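Side-chain contact in ofchtiv-allosamidin (Ostrinia furnacalis, PDB 6JMB), which probably hydrolyses chitin as a group IV insect chitinase of glycosyl hydrolase family 18, here bound to the inhibitor allosamidin: residues P30-H35 / P362-I367. Residues are numbered along the deposited sequence; the frame is centred on the assembly and turned at random.
Sequences PFLCTH and PLLNTI
Leu-32 and Leu-364 meet across the outside of the TIM barrel of this family 18 chitinase, where the loop leading into strand 35-43 passes the start of the C-terminal helix 362-373. The helix lays Leu-364 against the loop with CG anti to the backbone N (chi1 -170°), which points the branch at Leu-32, CD2 toward its CB and CD1 toward its carbonyl oxygen. CD2 packs on Leu-32 CB at 3.5 Å, while CD1 lies 3.5 Å from Leu-32 O. The methyl gives that oxygen no hydrogen bond; Asn-368, one turn further along the helix, supplies one from ND2. CD2 also rests 4.2 Å from Cys-33 SG, which forms a disulfide with Cys-8 of strand 5-11; the same leucine touches Val-6 and Cys-8 and, on strand 243-256, Phe-249. Cut back to an alanine, Leu-364 would probably leave Leu-32 CB and the disulfide sulfur without the methyl that packs on them, and open a gap between loop and barrel strands.

Leu-32 itself reaches past Leu-364 to the next helix residue, its side chain slanting across that of Asn-365. Its two methyls divide over the amide: CD2 comes to 3.5 Å from OD1, and CD1 stands 4.0 Å from ND2. These are van der Waals contacts, and no hydrogen bond links the two segments. Instead the amide is held by its own chain: Asn-365 ND2 donates to Phe-361 O, just ahead of the helix.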
ATOM      1  N   PRO A  30      -4.880 -10.212  14.603  1.00 14.42           N
ATOM      2  CA  PRO A  30      -5.025 -11.062  13.414  1.00 14.60           C
ATOM      3  C   PRO A  30      -6.464 -11.300  12.991  1.00 14.17           C
ATOM      4  O   PRO A  30      -6.679 -11.926  11.947  1.00 16.11           O
ATOM      5  CB  PRO A  30      -4.353 -12.369  13.838  1.00 16.97           C
ATOM      6  CG  PRO A  30      -4.560 -12.413  15.323  1.00 18.63           C
ATOM      7  CD  PRO A  30      -4.498 -10.980  15.801  1.00 16.17           C
ATOM      8  N   PHE A  31      -7.449 -10.843  13.761  1.00 13.36           N
ATOM      9  CA  PHE A  31      -8.843 -10.977  13.359  1.00 15.32           C
ATOM     10  C   PHE A  31      -9.371  -9.758  12.617  1.00 15.71           C
ATOM     11  O   PHE A  31     -10.526  -9.769  12.182  1.00 17.96           O
ATOM     12  CB  PHE A  31      -9.721 -11.287  14.572  1.00 15.88           C
ATOM     13  CG  PHE A  31      -9.617 -12.710  15.034  1.00 16.18           C
ATOM     14  CD1 PHE A  31     -10.246 -13.722  14.330  1.00 18.22           C
ATOM     15  CD2 PHE A  31      -8.886 -13.034  16.166  1.00 20.48           C
ATOM     16  CE1 PHE A  31     -10.158 -15.039  14.750  1.00 21.82           C
ATOM     17  CE2 PHE A  31      -8.790 -14.354  16.587  1.00 18.38           C
ATOM     18  CZ  PHE A  31      -9.432 -15.350  15.874  1.00 18.97           C
ATOM     19  N   LEU A  32      -8.568  -8.711  12.463  1.00 12.52           N
ATOM     20  CA  LEU A  32      -8.971  -7.540  11.703  1.00 12.83           C
ATOM     21  C   LEU A  32      -8.481  -7.584  10.266  1.00 12.15           C
ATOM     22  O   LEU A  32      -8.706  -6.631   9.515  1.00 13.21           O
ATOM     23  CB  LEU A  32      -8.490  -6.263  12.395  1.00 12.64           C
ATOM     24  CG  LEU A  32      -9.191  -5.929  13.714  1.00 15.20           C
ATOM     25  CD1 LEU A  32      -8.600  -4.666  14.336  1.00 17.89           C
ATOM     26  CD2 LEU A  32     -10.692  -5.779  13.494  1.00 17.24           C
ATOM     27  N   CYS A  33      -7.812  -8.664   9.877  1.00 12.02           N
ATOM     28  CA  CYS A  33      -7.344  -8.871   8.517  1.00 11.67           C
ATOM     29  C   CYS A  33      -7.725 -10.278   8.087  1.00 12.00           C
ATOM     30  O   CYS A  33      -7.850 -11.180   8.921  1.00 14.82           O
ATOM     31  CB  CYS A  33      -5.818  -8.766   8.466  1.00 12.81           C
ATOM     32  SG  CYS A  33      -5.162  -7.306   9.291  1.00 15.39           S
ATOM     33  N   THR A  34      -7.916 -10.467   6.780  1.00 10.92           N
ATOM     34  CA  THR A  34      -7.991 -11.812   6.224  1.00 12.27           C
ATOM     35  C   THR A  34      -6.662 -12.263   5.647  1.00 11.74           C
ATOM     36  O   THR A  34      -6.377 -13.466   5.621  1.00 12.50           O
ATOM     37  CB  THR A  34      -9.063 -11.910   5.131  1.00 12.15           C
ATOM     38  OG1 THR A  34      -8.755 -11.007   4.066  1.00 12.58           O
ATOM     39  CG2 THR A  34     -10.429 -11.567   5.695  1.00 14.47           C
ATOM     40  N   HIS A  35      -5.846 -11.314   5.205  1.00 10.72           N
ATOM     41  CA  HIS A  35      -4.524 -11.570   4.662  1.00 10.99           C
ATOM     42  C   HIS A  35      -3.578 -10.576   5.305  1.00 11.15           C
ATOM     43  O   HIS A  35      -3.881  -9.380   5.363  1.00 12.76           O
ATOM     44  CB  HIS A  35      -4.523 -11.378   3.142  1.00 11.95           C
ATOM     45  CG  HIS A  35      -5.423 -12.332   2.422  1.00 11.36           C
ATOM     46  ND1 HIS A  35      -6.797 -12.280   2.523  1.00 13.09           N
ATOM     47  CD2 HIS A  35      -5.144 -13.374   1.605  1.00 13.04           C
ATOM     48  CE1 HIS A  35      -7.325 -13.249   1.798  1.00 13.28           C
ATOM     49  NE2 HIS A  35      -6.345 -13.930   1.232  1.00 13.52           N
ATOM     50  N   PRO A 362      -8.874   2.395  14.720  1.00 10.28           N
ATOM     51  CA  PRO A 362     -10.116   2.971  14.170  1.00 10.57           C
ATOM     52  C   PRO A 362     -10.220   2.844  12.662  1.00 10.71           C
ATOM     53  O   PRO A 362     -11.311   2.579  12.143  1.00 11.03           O
ATOM     54  CB  PRO A 362     -10.054   4.437  14.617  1.00 11.68           C
ATOM     55  CG  PRO A 362      -8.583   4.705  14.806  1.00 11.32           C
ATOM     56  CD  PRO A 362      -8.030   3.422  15.355  1.00 10.82           C
ATOM     57  N   LEU A 363      -9.119   3.032  11.935  1.00 10.57           N
ATOM     58  CA  LEU A 363      -9.196   2.912  10.484  1.00  9.27           C
ATOM     59  C   LEU A 363      -9.477   1.477  10.070  1.00  9.57           C
ATOM     60  O   LEU A 363     -10.315   1.231   9.193  1.00 10.42           O
ATOM     61  CB  LEU A 363      -7.901   3.406   9.847  1.00  9.04           C
ATOM     62  CG  LEU A 363      -7.570   4.881  10.098  1.00 10.04           C
ATOM     63  CD1 LEU A 363      -6.333   5.269   9.300  1.00 10.96           C
ATOM     64  CD2 LEU A 363      -8.764   5.770   9.750  1.00 11.56           C
ATOM     65  N   LEU A 364      -8.790   0.519  10.695  1.00  8.89           N
ATOM     66  CA  LEU A 364      -8.957  -0.881  10.331  1.00  9.39           C
ATOM     67  C   LEU A 364     -10.330  -1.403  10.743  1.00 10.41           C
ATOM     68  O   LEU A 364     -10.973  -2.141   9.985  1.00 11.08           O
ATOM     69  CB  LEU A 364      -7.826  -1.703  10.948  1.00 10.52           C
ATOM     70  CG  LEU A 364      -7.692  -3.158  10.501  1.00 11.62           C
ATOM     71  CD1 LEU A 364      -7.716  -3.300   8.988  1.00 12.28           C
ATOM     72  CD2 LEU A 364      -6.407  -3.735  11.065  1.00 12.41           C
ATOM     73  N   ASN A 365     -10.812  -1.014  11.928  1.00 10.59           N
ATOM     74  CA  ASN A 365     -12.172  -1.385  12.317  1.00 11.54           C
ATOM     75  C   ASN A 365     -13.199  -0.793  11.361  1.00 11.26           C
ATOM     76  O   ASN A 365     -14.185  -1.455  11.013  1.00 12.62           O
ATOM     77  CB  ASN A 365     -12.457  -0.961  13.758  1.00 11.40           C
ATOM     78  CG  ASN A 365     -12.011  -1.998  14.764  1.00 14.28           C
ATOM     79  OD1 ASN A 365     -12.570  -3.096  14.833  1.00 16.75           O
ATOM     80  ND2 ASN A 365     -11.003  -1.658  15.553  1.00 14.46           N
ATOM     81  N   THR A 366     -12.977   0.443  10.907  1.00 10.63           N
ATOM     82  CA  THR A 366     -13.888   1.047   9.937  1.00 11.61           C
ATOM     83  C   THR A 366     -13.961   0.212   8.663  1.00 10.97           C
ATOM     84  O   THR A 366     -15.052  -0.053   8.142  1.00 12.39           O
ATOM     85  CB  THR A 366     -13.450   2.479   9.622  1.00 11.43           C
ATOM     86  OG1 THR A 366     -13.556   3.280  10.804  1.00 13.63           O
ATOM     87  CG2 THR A 366     -14.337   3.081   8.544  1.00 12.44           C
ATOM     88  N   ILE A 367     -12.807  -0.213   8.145  1.00 11.22           N
ATOM     89  CA  ILE A 367     -12.787  -1.038   6.941  1.00 11.24           C
ATOM     90  C   ILE A 367     -13.603  -2.307   7.147  1.00 10.46           C
ATOM     91  O   ILE A 367     -14.449  -2.666   6.317  1.00 11.93           O
ATOM     92  CB  ILE A 367     -11.337  -1.359   6.536  1.00 10.60           C
ATOM     93  CG1 ILE A 367     -10.629  -0.091   6.071  1.00 11.30           C
ATOM     94  CG2 ILE A 367     -11.318  -2.411   5.440  1.00 13.08           C
ATOM     95  CD1 ILE A 367      -9.120  -0.242   5.985  1.00 13.67           C
TER